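Local coordinates for protein deacylase (Burkholderia multivorans, PDB 5THW) that probably hydrolyses N-carbamoyl amino acids, as a dizinc amidase of the peptidase M20 family, and is seen here with N-(aminocarbonyl)-beta-alanine bound, at residues 53-58 with 145-150; 64-69 with 115-120. All coordinates share one frame; numbering follows the deposited sequence.

How the contacts relate
The centres of contacts 1 and 2 lie about 11 Å apart in the zinc-binding part of the subunit. Along the chain the order is 53-58, 64-69, 115-120 and 145-150, so the second pairing falls wholly between the two halves of the first. Residues 57-58 and 64-69 belong to one helix, 57-72, which begins at contact 1 and supplies one side of contact 2. The contacts also meet directly: Ile145 CD1 packs on Ile66 CD1 at 3.8 Å, and Glu150 and Asp115 share one zinc. Helix 57-72 therefore packs against the strand end and helix start next to the loops that carry zinc ligands to the bound N-carbamoyl compound.

Contact 1 of 2, residues 53-58 with 145-150; sequences LALTDL and IWTNEE. With ZN (zinc ion), chain F; URP (N-(aminocarbonyl)-beta-alanine), chain G.
Ala54 and Asn148 bring two non-regular backbone runs together, with their CA atoms 5.0 Å apart. Residues 53-56 form a type II beta turn, whose positive phi falls on Leu55 (64°), while 145-150 runs from the last residue of strand 141-145 into the loop that follows and bends at Asn148, which also has a positive phi. No hydrogen bond crosses between the segments. Instead the Ala54 methyl lies against the Asn148 side chain, its CB 3.1 Å from Asn148 OD1 and 3.7 Å from Asn148 CB. The amide is held from the other end, where Asn148 ND2 bonds to the carbonyl of Phe154. Beside this pair, Leu55 and Thr147 cross at about a right angle, with Leu55 CD2 3.8 Å from Thr147 CG2. With Thr147 OG1 beside the backbone N (chi1 -60°), the methyl CG2 stands anti to that N and faces the leucine, leaving OG1 to bond with Met82 O and Arg63. Within the turn, Leu53 O accepts from both Thr56 N and Thr56 OG1, the latter at 2.7 Å; OG1 also caps Asp59 N at the start of helix 57-72. Farther along the loop, Glu149 and Glu150 enter the active site. The Glu150 chain bends at chi2 (-71°), which takes its carboxylate away from the turn to one zinc, gripped unequally through OE2 at 2.1 Å and OE1 at 2.6 Å; the ligand's O2, Asp115 and His403 complete its ligands. Glu149 points away from the turn and places OE1 3.0 Å from the ligand's N3. Around the contact, helix 184-190 covers Leu55 through Ile184 and Leu188, helix 159-164 touches Thr147 and Asn148, and Ile145 pairs with Val85 of strand 85-89.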
ATOM      1  N   LEU A  53     -14.664   5.691 -13.543  1.00 29.49           N
ATOM      2  CA  LEU A  53     -13.659   6.705 -13.256  1.00 28.32           C
ATOM      3  C   LEU A  53     -13.446   7.623 -14.454  1.00 36.18           C
ATOM      4  O   LEU A  53     -13.592   7.220 -15.613  1.00 44.84           O
ATOM      5  CB  LEU A  53     -12.331   6.055 -12.851  1.00 27.54           C
ATOM      6  CG  LEU A  53     -12.137   5.709 -11.373  1.00 32.99           C
ATOM      7  CD1 LEU A  53     -12.084   6.989 -10.539  1.00 37.98           C
ATOM      8  CD2 LEU A  53     -13.226   4.780 -10.844  1.00 33.11           C
ATOM      9  N   ALA A  54     -13.089   8.869 -14.152  1.00 27.44           N
ATOM     10  CA  ALA A  54     -12.930   9.902 -15.163  1.00 30.82           C
ATOM     11  C   ALA A  54     -11.957   9.477 -16.260  1.00 43.31           C
ATOM     12  O   ALA A  54     -10.875   8.951 -15.983  1.00 47.59           O
ATOM     13  CB  ALA A  54     -12.439  11.188 -14.493  1.00 26.76           C
ATOM     14  N   LEU A  55     -12.357   9.706 -17.512  1.00 38.25           N
ATOM     15  CA  LEU A  55     -11.506   9.509 -18.688  1.00 46.01           C
ATOM     16  C   LEU A  55     -11.101   8.045 -18.905  1.00 43.36           C
ATOM     17  O   LEU A  55     -10.096   7.767 -19.574  1.00 36.75           O
ATOM     18  CB  LEU A  55     -10.267  10.411 -18.610  1.00 44.35           C
ATOM     19  CG  LEU A  55     -10.610  11.896 -18.420  1.00 43.82           C
ATOM     20  CD1 LEU A  55      -9.368  12.768 -18.344  1.00 40.97           C
ATOM     21  CD2 LEU A  55     -11.529  12.379 -19.536  1.00 38.62           C
ATOM     22  N   THR A  56     -11.871   7.096 -18.369  1.00 38.21           N
ATOM     23  CA  THR A  56     -11.722   5.690 -18.709  1.00 39.18           C
ATOM     24  C   THR A  56     -12.560   5.371 -19.946  1.00 48.35           C
ATOM     25  O   THR A  56     -13.260   6.228 -20.489  1.00 50.49           O
ATOM     26  CB  THR A  56     -12.126   4.798 -17.535  1.00 34.08           C
ATOM     27  OG1 THR A  56     -13.507   5.018 -17.211  1.00 39.00           O
ATOM     28  CG2 THR A  56     -11.272   5.113 -16.318  1.00 26.95           C
ATOM     29  N   ASP A  57     -12.481   4.122 -20.418  1.00 50.81           N
ATOM     30  CA  ASP A  57     -13.356   3.726 -21.518  1.00 50.74           C
ATOM     31  C   ASP A  57     -14.820   3.722 -21.094  1.00 45.49           C
ATOM     32  O   ASP A  57     -15.700   4.040 -21.903  1.00 46.28           O
ATOM     33  CB  ASP A  57     -12.961   2.351 -22.058  1.00 43.35           C
ATOM     34  CG  ASP A  57     -11.655   2.380 -22.825  1.00 47.50           C
ATOM     35  OD1 ASP A  57     -11.221   3.484 -23.217  1.00 46.43           O
ATOM     36  OD2 ASP A  57     -11.083   1.299 -23.074  1.00 51.63           O
ATOM     37  N   LEU A  58     -15.096   3.395 -19.828  1.00 39.54           N
ATOM     38  CA  LEU A  58     -16.465   3.434 -19.323  1.00 41.20           C
ATOM     39  C   LEU A  58     -16.964   4.866 -19.206  1.00 41.12           C
ATOM     40  O   LEU A  58     -18.139   5.149 -19.465  1.00 39.08           O
ATOM     41  CB  LEU A  58     -16.540   2.727 -17.974  1.00 41.91           C
ATOM     42  CG  LEU A  58     -16.380   1.214 -18.079  1.00 35.98           C
ATOM     43  CD1 LEU A  58     -16.206   0.615 -16.709  1.00 28.80           C
ATOM     44  CD2 LEU A  58     -17.596   0.623 -18.792  1.00 29.97           C
ATOM     45  N   ILE A 145     -21.372  18.576 -19.247  1.00 33.49           N
ATOM     46  CA  ILE A 145     -20.621  17.550 -18.530  1.00 38.52           C
ATOM     47  C   ILE A 145     -19.254  18.134 -18.194  1.00 41.73           C
ATOM     48  O   ILE A 145     -18.515  18.547 -19.095  1.00 51.00           O
ATOM     49  CB  ILE A 145     -20.465  16.262 -19.360  1.00 36.53           C
ATOM     50  CG1 ILE A 145     -21.807  15.599 -19.643  1.00 37.56           C
ATOM     51  CG2 ILE A 145     -19.584  15.268 -18.635  1.00 32.63           C
ATOM     52  CD1 ILE A 145     -21.674  14.434 -20.613  1.00 34.66           C
ATOM     53  N   TRP A 146     -18.922  18.195 -16.904  1.00 42.37           N
ATOM     54  CA  TRP A 146     -17.612  18.670 -16.465  1.00 46.54           C
ATOM     55  C   TRP A 146     -16.660  17.489 -16.282  1.00 48.05           C
ATOM     56  O   TRP A 146     -17.021  16.480 -15.666  1.00 41.34           O
ATOM     57  CB  TRP A 146     -17.736  19.473 -15.168  1.00 38.97           C
ATOM     58  CG  TRP A 146     -18.646  20.661 -15.295  1.00 42.33           C
ATOM     59  CD1 TRP A 146     -19.897  20.796 -14.764  1.00 40.00           C
ATOM     60  CD2 TRP A 146     -18.386  21.872 -16.020  1.00 44.74           C
ATOM     61  NE1 TRP A 146     -20.423  22.023 -15.095  1.00 41.55           N
ATOM     62  CE2 TRP A 146     -19.520  22.700 -15.870  1.00 38.63           C
ATOM     63  CE3 TRP A 146     -17.309  22.336 -16.780  1.00 47.63           C
ATOM     64  CZ2 TRP A 146     -19.605  23.962 -16.450  1.00 39.60           C
ATOM     65  CZ3 TRP A 146     -17.394  23.592 -17.353  1.00 49.33           C
ATOM     66  CH2 TRP A 146     -18.535  24.390 -17.185  1.00 48.41           C
ATOM     67  N   THR A 147     -15.448  17.620 -16.824  1.00 50.10           N
ATOM     68  CA  THR A 147     -14.473  16.535 -16.797  1.00 41.35           C
ATOM     69  C   THR A 147     -13.864  16.354 -15.412  1.00 44.16           C
ATOM     70  O   THR A 147     -13.512  17.327 -14.740  1.00 39.16           O
ATOM     71  CB  THR A 147     -13.360  16.801 -17.816  1.00 36.89           C
ATOM     72  OG1 THR A 147     -13.924  16.884 -19.129  1.00 38.87           O
ATOM     73  CG2 THR A 147     -12.304  15.697 -17.790  1.00 30.94           C
ATOM     74  N   ASN A 148     -13.730  15.088 -15.004  1.00 49.07           N
ATOM     75  CA  ASN A 148     -12.970  14.690 -13.817  1.00 46.53           C
ATOM     76  C   ASN A 148     -13.329  15.557 -12.610  1.00 41.95           C
ATOM     77  O   ASN A 148     -12.461  16.103 -11.919  1.00 40.14           O
ATOM     78  CB  ASN A 148     -11.467  14.748 -14.102  1.00 46.34           C
ATOM     79  CG  ASN A 148     -10.634  14.154 -12.976  1.00 42.04           C
ATOM     80  OD1 ASN A 148     -10.939  13.079 -12.471  1.00 39.55           O
ATOM     81  ND2 ASN A 148      -9.606  14.878 -12.550  1.00 28.66           N
ATOM     82  N   GLU A 149     -14.635  15.656 -12.336  1.00 35.39           N
ATOM     83  CA  GLU A 149     -15.081  16.453 -11.193  1.00 45.33           C
ATOM     84  C   GLU A 149     -14.705  15.797  -9.873  1.00 40.70           C
ATOM     85  O   GLU A 149     -14.381  16.494  -8.907  1.00 34.34           O
ATOM     86  CB  GLU A 149     -16.587  16.703 -11.265  1.00 43.58           C
ATOM     87  CG  GLU A 149     -17.120  17.616 -10.185  1.00 32.51           C
ATOM     88  CD  GLU A 149     -17.458  16.876  -8.902  1.00 41.17           C
ATOM     89  OE1 GLU A 149     -17.574  15.630  -8.940  1.00 46.01           O
ATOM     90  OE2 GLU A 149     -17.621  17.541  -7.859  1.00 44.28           O
ATOM     91  N   GLU A 150     -14.739  14.461  -9.819  1.00 41.21           N
ATOM     92  CA  GLU A 150     -14.518  13.741  -8.566  1.00 39.48           C
ATOM     93  C   GLU A 150     -13.128  13.987  -7.998  1.00 38.07           C
ATOM     94  O   GLU A 150     -12.956  14.006  -6.773  1.00 38.14           O
ATOM     95  CB  GLU A 150     -14.732  12.236  -8.775  1.00 38.18           C
ATOM     96  CG  GLU A 150     -16.188  11.813  -8.911  1.00 38.49           C
ATOM     97  CD  GLU A 150     -16.956  11.904  -7.599  1.00 39.52           C
ATOM     98  OE1 GLU A 150     -16.337  12.213  -6.557  1.00 41.55           O
ATOM     99  OE2 GLU A 150     -18.183  11.681  -7.616  1.00 45.44           O
TER
HETATM  100 ZN    ZN F 502     -18.781  12.430  -5.711  0.79 35.26          ZN
HETATM  101  O2  URP G 503     -18.953  14.311  -4.436  1.00 47.16           O
HETATM  102  C2  URP G 503     -18.695  15.083  -5.339  1.00 43.79           C
HETATM  103  N3  URP G 503     -19.181  14.896  -6.559  1.00 52.74           N
HETATM  104  N1  URP G 503     -17.901  16.127  -5.144  1.00 47.69           N
HETATM  105  C6  URP G 503     -16.470  16.024  -5.376  1.00 48.67           C
HETATM  106  C5  URP G 503     -15.693  17.128  -4.673  1.00 42.26           C
HETATM  107  C4  URP G 503     -15.768  16.856  -3.193  1.00 53.81           C
HETATM  108  O42 URP G 503     -16.473  17.606  -2.481  1.00 61.69           O
HETATM  109  O41 URP G 503     -15.123  15.886  -2.735  1.00 49.55           O

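Contact 2 of 2, residues 64-69 with 115-120; sequences DLIVRW and DGIYGV. With ZN (zinc ion), chain F; ZN (zinc ion), chain E; URP (N-(aminocarbonyl)-beta-alanine), chain G.
Ile66 reaches across from helix 57-72 to meet Ile117 and Val120, which stand one turn apart at the start of helix 117-132. The extended chain (chi2 170°) carries CD1 to the far helix, where it rests against both partners, 3.8 Å from Ile117 CD1 and 3.9 Å from Val120 CG1. The Ile66 and Ile117 side chains run obliquely to each other and meet by their terminal methyls. Val120 is met differently: it lies at about a right angle to Ile66, and one of its two methyls, CG1, touches both arms of the isoleucine, including CG2 at 3.9 Å. Ile117 leaves its helix at a slant to the contact, and CG1 trans to the backbone N (chi1 -176°) brings the methyl round to Ile66. The backbones remain well separated, 8.4 Å between the CA atoms of Ile66 and Val120, so between the two segments the contact is made by branched aliphatic side chains, with Ile145 also packed against Val120. Just before this packing, Gly116 takes the N-cap position with a positive phi (79°), joining the helix to the metal ligand Asp115. The Asp115 carboxylate spans the dizinc site: OD2 binds one zinc at 2.0 Å, together with Glu150, His403 and the ligand's O2, and OD1 the other at 2.4 Å, together with His104 and His211. The second zinc also takes N3 of the ligand at 2.0 Å and a water. The dizinc centre and the apolar seam are therefore linked through the first turn of one helix. Helix 29-39 adds Met39 against Ile117, Trp69 continues the packing of the two helices on Leu121 and Leu124, and Tyr118 turns to strand 206-212, touching Leu210 and Ile212.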
ATOM      1  N   ASP A  64     -20.652   9.234 -24.522  1.00 37.54           N
ATOM      2  CA  ASP A  64     -21.239   9.033 -25.849  1.00 42.23           C
ATOM      3  C   ASP A  64     -22.750   8.845 -25.760  1.00 45.19           C
ATOM      4  O   ASP A  64     -23.499   9.365 -26.593  1.00 47.86           O
ATOM      5  CB  ASP A  64     -20.606   7.822 -26.552  1.00 36.19           C
ATOM      6  CG  ASP A  64     -19.138   8.023 -26.891  1.00 41.86           C
ATOM      7  OD1 ASP A  64     -18.689   9.183 -27.006  1.00 44.90           O
ATOM      8  OD2 ASP A  64     -18.429   7.007 -27.057  1.00 47.22           O
ATOM      9  N   LEU A  65     -23.215   8.130 -24.735  1.00 44.71           N
ATOM     10  CA  LEU A  65     -24.646   7.886 -24.591  1.00 49.57           C
ATOM     11  C   LEU A  65     -25.398   9.173 -24.259  1.00 55.44           C
ATOM     12  O   LEU A  65     -26.500   9.405 -24.775  1.00 57.57           O
ATOM     13  CB  LEU A  65     -24.888   6.824 -23.519  1.00 46.26           C
ATOM     14  CG  LEU A  65     -26.355   6.433 -23.361  1.00 45.32           C
ATOM     15  CD1 LEU A  65     -26.923   5.975 -24.714  1.00 34.65           C
ATOM     16  CD2 LEU A  65     -26.487   5.346 -22.319  1.00 33.85           C
ATOM     17  N   ILE A  66     -24.830  10.011 -23.386  1.00 48.20           N
ATOM     18  CA  ILE A  66     -25.472  11.277 -23.040  1.00 43.67           C
ATOM     19  C   ILE A  66     -25.531  12.200 -24.251  1.00 45.01           C
ATOM     20  O   ILE A  66     -26.556  12.847 -24.512  1.00 51.18           O
ATOM     21  CB  ILE A  66     -24.734  11.939 -21.863  1.00 39.78           C
ATOM     22  CG1 ILE A  66     -24.850  11.077 -20.607  1.00 42.49           C
ATOM     23  CG2 ILE A  66     -25.271  13.335 -21.609  1.00 34.81           C
ATOM     24  CD1 ILE A  66     -23.944  11.543 -19.488  1.00 40.55           C
ATOM     25  N   VAL A  67     -24.437  12.268 -25.011  1.00 44.83           N
ATOM     26  CA  VAL A  67     -24.404  13.097 -26.213  1.00 48.04           C
ATOM     27  C   VAL A  67     -25.452  12.630 -27.213  1.00 53.30           C
ATOM     28  O   VAL A  67     -26.159  13.445 -27.818  1.00 56.30           O
ATOM     29  CB  VAL A  67     -22.988  13.084 -26.820  1.00 47.00           C
ATOM     30  CG1 VAL A  67     -23.003  13.618 -28.239  1.00 40.20           C
ATOM     31  CG2 VAL A  67     -22.041  13.899 -25.950  1.00 54.82           C
ATOM     32  N   ARG A  68     -25.588  11.310 -27.382  1.00 57.34           N
ATOM     33  CA  ARG A  68     -26.579  10.778 -28.311  1.00 59.35           C
ATOM     34  C   ARG A  68     -28.000  11.113 -27.865  1.00 52.56           C
ATOM     35  O   ARG A  68     -28.841  11.482 -28.693  1.00 50.56           O
ATOM     36  CB  ARG A  68     -26.396   9.268 -28.479  1.00 58.82           C
ATOM     37  CG  ARG A  68     -27.582   8.582 -29.136  1.00 59.80           C
ATOM     38  CD  ARG A  68     -27.210   7.216 -29.663  1.00 65.12           C
ATOM     39  NE  ARG A  68     -27.430   6.174 -28.665  1.00 74.88           N
ATOM     40  CZ  ARG A  68     -28.621   5.680 -28.343  1.00 81.29           C
ATOM     41  NH1 ARG A  68     -28.717   4.736 -27.418  1.00 87.52           N
ATOM     42  NH2 ARG A  68     -29.715   6.123 -28.946  1.00 79.77           N
ATOM     43  N   TRP A  69     -28.297  10.967 -26.569  1.00 47.63           N
ATOM     44  CA  TRP A  69     -29.618  11.358 -26.074  1.00 47.84           C
ATOM     45  C   TRP A  69     -29.866  12.849 -26.269  1.00 47.20           C
ATOM     46  O   TRP A  69     -30.973  13.262 -26.636  1.00 46.24           O
ATOM     47  CB  TRP A  69     -29.763  11.002 -24.595  1.00 48.99           C
ATOM     48  CG  TRP A  69     -29.947   9.555 -24.318  1.00 54.89           C
ATOM     49  CD1 TRP A  69     -30.326   8.584 -25.204  1.00 53.81           C
ATOM     50  CD2 TRP A  69     -29.725   8.894 -23.065  1.00 45.31           C
ATOM     51  NE1 TRP A  69     -30.373   7.363 -24.572  1.00 52.08           N
ATOM     52  CE2 TRP A  69     -30.005   7.526 -23.259  1.00 43.97           C
ATOM     53  CE3 TRP A  69     -29.322   9.328 -21.799  1.00 48.45           C
ATOM     54  CZ2 TRP A  69     -29.894   6.589 -22.234  1.00 45.56           C
ATOM     55  CZ3 TRP A  69     -29.216   8.399 -20.779  1.00 51.58           C
ATOM     56  CH2 TRP A  69     -29.501   7.043 -21.003  1.00 52.80           C
ATOM     57  N   ASP A 115     -24.818  10.356  -7.825  1.00 41.67           N
ATOM     58  CA  ASP A 115     -23.809  11.398  -7.690  1.00 35.97           C
ATOM     59  C   ASP A 115     -23.382  11.893  -9.076  1.00 36.54           C
ATOM     60  O   ASP A 115     -22.884  11.118  -9.897  1.00 43.39           O
ATOM     61  CB  ASP A 115     -22.620  10.824  -6.910  1.00 35.39           C
ATOM     62  CG  ASP A 115     -21.547  11.856  -6.582  1.00 37.12           C
ATOM     63  OD1 ASP A 115     -21.689  13.045  -6.931  1.00 32.89           O
ATOM     64  OD2 ASP A 115     -20.534  11.449  -5.972  1.00 44.37           O
ATOM     65  N   GLY A 116     -23.586  13.185  -9.335  1.00 33.88           N
ATOM     66  CA  GLY A 116     -23.198  13.788 -10.598  1.00 31.73           C
ATOM     67  C   GLY A 116     -24.133  13.552 -11.775  1.00 41.51           C
ATOM     68  O   GLY A 116     -24.620  14.502 -12.395  1.00 41.84           O
ATOM     69  N   ILE A 117     -24.389  12.284 -12.097  1.00 27.15           N
ATOM     70  CA  ILE A 117     -25.164  11.945 -13.285  1.00 28.93           C
ATOM     71  C   ILE A 117     -26.580  12.502 -13.196  1.00 33.54           C
ATOM     72  O   ILE A 117     -27.189  12.838 -14.219  1.00 36.33           O
ATOM     73  CB  ILE A 117     -25.160  10.415 -13.464  1.00 37.07           C
ATOM     74  CG1 ILE A 117     -25.877  10.001 -14.751  1.00 33.19           C
ATOM     75  CG2 ILE A 117     -25.724   9.724 -12.217  1.00 35.23           C
ATOM     76  CD1 ILE A 117     -25.200  10.532 -16.018  1.00 37.94           C
ATOM     77  N   TYR A 118     -27.116  12.633 -11.978  1.00 32.37           N
ATOM     78  CA  TYR A 118     -28.457  13.189 -11.794  1.00 32.47           C
ATOM     79  C   TYR A 118     -28.540  14.619 -12.315  1.00 31.71           C
ATOM     80  O   TYR A 118     -29.519  14.994 -12.970  1.00 33.40           O
ATOM     81  CB  TYR A 118     -28.834  13.114 -10.310  1.00 37.01           C
ATOM     82  CG  TYR A 118     -30.142  13.759  -9.909  1.00 41.52           C
ATOM     83  CD1 TYR A 118     -30.229  14.524  -8.748  1.00 46.81           C
ATOM     84  CD2 TYR A 118     -31.292  13.599 -10.676  1.00 42.83           C
ATOM     85  CE1 TYR A 118     -31.425  15.114  -8.363  1.00 44.77           C
ATOM     86  CE2 TYR A 118     -32.492  14.187 -10.300  1.00 42.37           C
ATOM     87  CZ  TYR A 118     -32.552  14.942  -9.141  1.00 44.06           C
ATOM     88  OH  TYR A 118     -33.737  15.527  -8.761  1.00 46.36           O
ATOM     89  N   GLY A 119     -27.514  15.430 -12.049  1.00 32.68           N
ATOM     90  CA  GLY A 119     -27.522  16.801 -12.535  1.00 31.51           C
ATOM     91  C   GLY A 119     -27.451  16.880 -14.047  1.00 40.17           C
ATOM     92  O   GLY A 119     -28.066  17.758 -14.664  1.00 42.35           O
ATOM     93  N   VAL A 120     -26.695  15.970 -14.665  1.00 39.23           N
ATOM     94  CA  VAL A 120     -26.629  15.930 -16.122  1.00 45.18           C
ATOM     95  C   VAL A 120     -27.964  15.478 -16.698  1.00 39.93           C
ATOM     96  O   VAL A 120     -28.572  16.178 -17.517  1.00 42.51           O
ATOM     97  CB  VAL A 120     -25.477  15.018 -16.578  1.00 49.37           C
ATOM     98  CG1 VAL A 120     -25.447  14.907 -18.091  1.00 36.50           C
ATOM     99  CG2 VAL A 120     -24.145  15.544 -16.049  1.00 50.54           C
TER
HETATM  100 ZN    ZN F 502     -18.781  12.430  -5.711  0.79 35.26          ZN
HETATM  101 ZN    ZN E 501     -20.926  15.307  -7.431  0.68 56.36          ZN
HETATM  102  O2  URP G 503     -18.953  14.311  -4.436  1.00 47.16           O
HETATM  103  C2  URP G 503     -18.695  15.083  -5.339  1.00 43.79           C
HETATM  104  N3  URP G 503     -19.181  14.896  -6.559  1.00 52.74           N
HETATM  105  N1  URP G 503     -17.901  16.127  -5.144  1.00 47.69           N
HETATM  106  C6  URP G 503     -16.470  16.024  -5.376  1.00 48.67           C
HETATM  107  C5  URP G 503     -15.693  17.128  -4.673  1.00 42.26           C
HETATM  108  C4  URP G 503     -15.768  16.856  -3.193  1.00 53.81           C
HETATM  109  O42 URP G 503     -16.473  17.606  -2.481  1.00 61.69           O
HETATM  110  O41 URP G 503     -15.123  15.886  -2.735  1.00 49.55           O
HETATM  111  O   HOH W   1     -20.468  17.523  -7.877  1.00 28.78           O